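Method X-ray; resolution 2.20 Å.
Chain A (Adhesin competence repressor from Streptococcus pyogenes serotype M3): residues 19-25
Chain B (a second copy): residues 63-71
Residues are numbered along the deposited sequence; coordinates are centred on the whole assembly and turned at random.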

# COMPACT_ATOMS: atom_id res chain seq x y z
N LEU A 19 -0.70 -2.31 -2.76
CA LEU A 19 0.03 -2.96 -1.67
C LEU A 19 1.10 -3.95 -2.22
O LEU A 19 2.28 -3.90 -1.79
N LEU A 20 0.73 -4.77 -3.20
CA LEU A 20 1.65 -5.77 -3.72
C LEU A 20 2.86 -5.24 -4.47
O LEU A 20 3.96 -5.85 -4.44
N LYS A 21 2.64 -4.17 -5.23
CA LYS A 21 3.72 -3.49 -5.93
C LYS A 21 4.70 -2.86 -4.96
O LYS A 21 5.87 -3.03 -5.14
N ALA A 22 4.21 -2.15 -3.94
CA ALA A 22 5.08 -1.59 -2.94
C ALA A 22 5.92 -2.65 -2.18
O ALA A 22 7.06 -2.40 -1.83
N GLU A 23 5.35 -3.83 -1.91
CA GLU A 23 6.16 -4.93 -1.30
C GLU A 23 7.10 -5.61 -2.25
O GLU A 23 8.06 -6.23 -1.85
N ASN A 24 6.78 -5.61 -3.52
CA ASN A 24 7.60 -6.35 -4.43
C ASN A 24 8.53 -5.31 -5.07
O ASN A 24 9.31 -4.74 -4.31
N GLN A 25 8.52 -5.00 -6.35
CA GLN A 25 9.65 -4.14 -6.83
C GLN A 25 9.75 -2.78 -6.08
O GLN A 25 8.73 -2.18 -5.77
N ALA B 63 -1.75 -14.82 -11.08
CA ALA B 63 -2.91 -14.24 -10.40
C ALA B 63 -2.61 -12.94 -9.61
O ALA B 63 -3.43 -12.04 -9.61
N LEU B 64 -1.43 -12.83 -8.98
CA LEU B 64 -1.10 -11.62 -8.21
C LEU B 64 -0.27 -10.63 -9.02
O LEU B 64 0.07 -9.60 -8.51
N ASN B 65 0.20 -11.04 -10.19
CA ASN B 65 1.08 -10.24 -11.06
C ASN B 65 2.32 -9.79 -10.35
O ASN B 65 2.61 -8.60 -10.32
N ILE B 66 3.08 -10.73 -9.76
CA ILE B 66 4.37 -10.40 -9.16
C ILE B 66 5.34 -11.46 -9.67
O ILE B 66 4.88 -12.42 -10.28
N SER B 67 6.64 -11.32 -9.43
CA SER B 67 7.58 -12.34 -9.94
C SER B 67 7.38 -13.71 -9.26
O SER B 67 6.89 -13.82 -8.11
N GLN B 68 7.78 -14.73 -10.00
CA GLN B 68 7.83 -16.06 -9.52
C GLN B 68 8.77 -16.13 -8.36
O GLN B 68 8.53 -16.94 -7.45
N ALA B 69 9.80 -15.29 -8.37
CA ALA B 69 10.80 -15.29 -7.30
C ALA B 69 10.24 -14.63 -6.00
O ALA B 69 10.54 -15.06 -4.89
N ALA B 70 9.40 -13.61 -6.14
CA ALA B 70 8.71 -13.01 -4.99
C ALA B 70 7.74 -14.05 -4.39
O ALA B 70 7.60 -14.14 -3.20
N VAL B 71 7.12 -14.86 -5.24
CA VAL B 71 6.21 -15.89 -4.72
C VAL B 71 6.99 -16.97 -3.97
O VAL B 71 6.57 -17.34 -2.91

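Packing between the end of a helix in chain A (residues 19-25) and a helix-loop-helix turn in the second copy, chain B (residues 63-71), of the adhesin competence repressor. The two stretches bury 283 Å² between them, nearly all of it through Leu A20, Lys A21 and Asn A24 on one side and Leu B64, Asn B65, Ile B66 and Ala B70 on the other. Leu A20 and Asn A24 lie one helical turn apart, so their CA-to-CB bonds both point toward chain B. Leu A20 takes the m,t rotamer common in helices (chi1 -62° and 177° in its neighbour Leu A19, -60° and 171° here), which carries CD1 to 3.8 Å from the backbone O of Leu B64 and 4.1 Å from Leu B64 CD2. Leu B64, also m,t, starts sideways and meets it with that methyl. On Leu A20 the CB also packs against Ile B66, 4.3 Å from its CG2.

Lys A21 leaves its helix sideways, but its end comes nearer: two successive m torsions (chi1 -75°, chi2 -81°) bend the chain, chi3 is t, and a final m at chi4 places NZ 3.0 Å from Asn B65 O, to which it donates the one hydrogen bond across the stretches. That carbonyl belongs to a residue with positive phi (56°) in a Schellman motif, where the chain leaves the helix. The Asn B65 side chain (chi1 t) points sideways; its ND2 stays 4.2 Å from Lys A21 NZ and is hydrogen-bonded elsewhere in the structure.

Ile B66 points toward chain A with chi1 p and chi2 t. Its CG2 lies among three chain A residues: besides Leu A20 CB, it is 4.2 Å from Lys A21 NZ and 3.7 Å from Asn A24 ND2.

Asn A24, the first residue to leave helical phi/psi, folds back with chi1 m and chi2 -64°, so that ND2 donates to Leu A20 O at 2.6 Å, a carbonyl that also accepts from the backbone Asn A24 N at 3.0 Å. This turns the other end of the amide, OD1, to 3.3 Å from Ala B70 CB, a close van der Waals contact; the small methyl of Ala B70 points toward chain A.

Behind this contact, Ser B67 caps the second chain B helix: with chi1 p, its OG accepts from Ala B70 N at 2.9 Å, anchoring the first turn that presents the Ala B70 methyl. Val B71 (chi1 t) points away and is buried elsewhere.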

# COMPACT_ATOMS: atom_id res chain seq x y z
CB LEU A 19 -0.93 -3.60 -0.67
CG LEU A 19 -1.92 -2.65 0.07
CD1 LEU A 19 -2.89 -3.37 0.98
CD2 LEU A 19 -1.12 -1.65 0.91
CB LEU A 20 0.96 -6.75 -4.64
CG LEU A 20 -0.17 -7.53 -3.95
CD1 LEU A 20 -0.92 -8.30 -5.04
CD2 LEU A 20 0.30 -8.41 -2.84
CB LYS A 21 3.16 -2.39 -6.82
CG LYS A 21 2.52 -2.95 -8.05
CD LYS A 21 3.58 -3.28 -9.13
CE LYS A 21 3.10 -4.36 -10.10
NZ LYS A 21 3.03 -5.71 -9.47
CB ALA A 22 4.26 -0.78 -1.96
CB GLU A 23 5.25 -6.01 -0.72
CG GLU A 23 4.58 -5.57 0.56
CD GLU A 23 3.66 -6.61 1.10
OE1 GLU A 23 3.18 -6.31 2.20
OE2 GLU A 23 3.42 -7.72 0.48
CB ASN A 24 6.69 -7.31 -5.19
CG ASN A 24 6.09 -8.35 -4.20
OD1 ASN A 24 6.85 -9.14 -3.63
ND2 ASN A 24 4.79 -8.25 -3.88
CB GLN A 25 9.58 -3.92 -8.36
CG GLN A 25 10.79 -3.23 -9.00
CD GLN A 25 12.04 -4.11 -9.11
OE1 GLN A 25 12.37 -4.89 -8.20
NE2 GLN A 25 12.76 -3.96 -10.22
CB ALA B 63 -3.54 -15.27 -9.51
CB LEU B 64 -0.29 -11.99 -6.94
CG LEU B 64 -1.05 -12.89 -5.95
CD1 LEU B 64 -0.07 -13.33 -4.92
CD2 LEU B 64 -2.20 -12.15 -5.28
CB ASN B 65 0.29 -9.05 -11.64
CG ASN B 65 1.01 -8.39 -12.83
OD1 ASN B 65 1.60 -9.06 -13.66
ND2 ASN B 65 1.00 -7.09 -12.87
CB ILE B 66 4.29 -10.36 -7.61
CG1 ILE B 66 3.79 -11.71 -7.06
CG2 ILE B 66 3.35 -9.24 -7.18
CD1 ILE B 66 3.91 -11.86 -5.56
CB SER B 67 9.01 -11.90 -9.75
OG SER B 67 9.33 -11.79 -8.36
CB GLN B 68 8.25 -17.07 -10.59
CG GLN B 68 7.12 -17.40 -11.55
CD GLN B 68 7.23 -18.81 -12.11
OE1 GLN B 68 7.05 -19.81 -11.38
NE2 GLN B 68 7.54 -18.90 -13.39
CB ALA B 69 12.11 -14.65 -7.78
CB ALA B 70 7.97 -11.72 -5.39
CB VAL B 71 5.34 -16.54 -5.81
CG1 VAL B 71 4.52 -17.68 -5.21
CG2 VAL B 71 4.39 -15.50 -6.43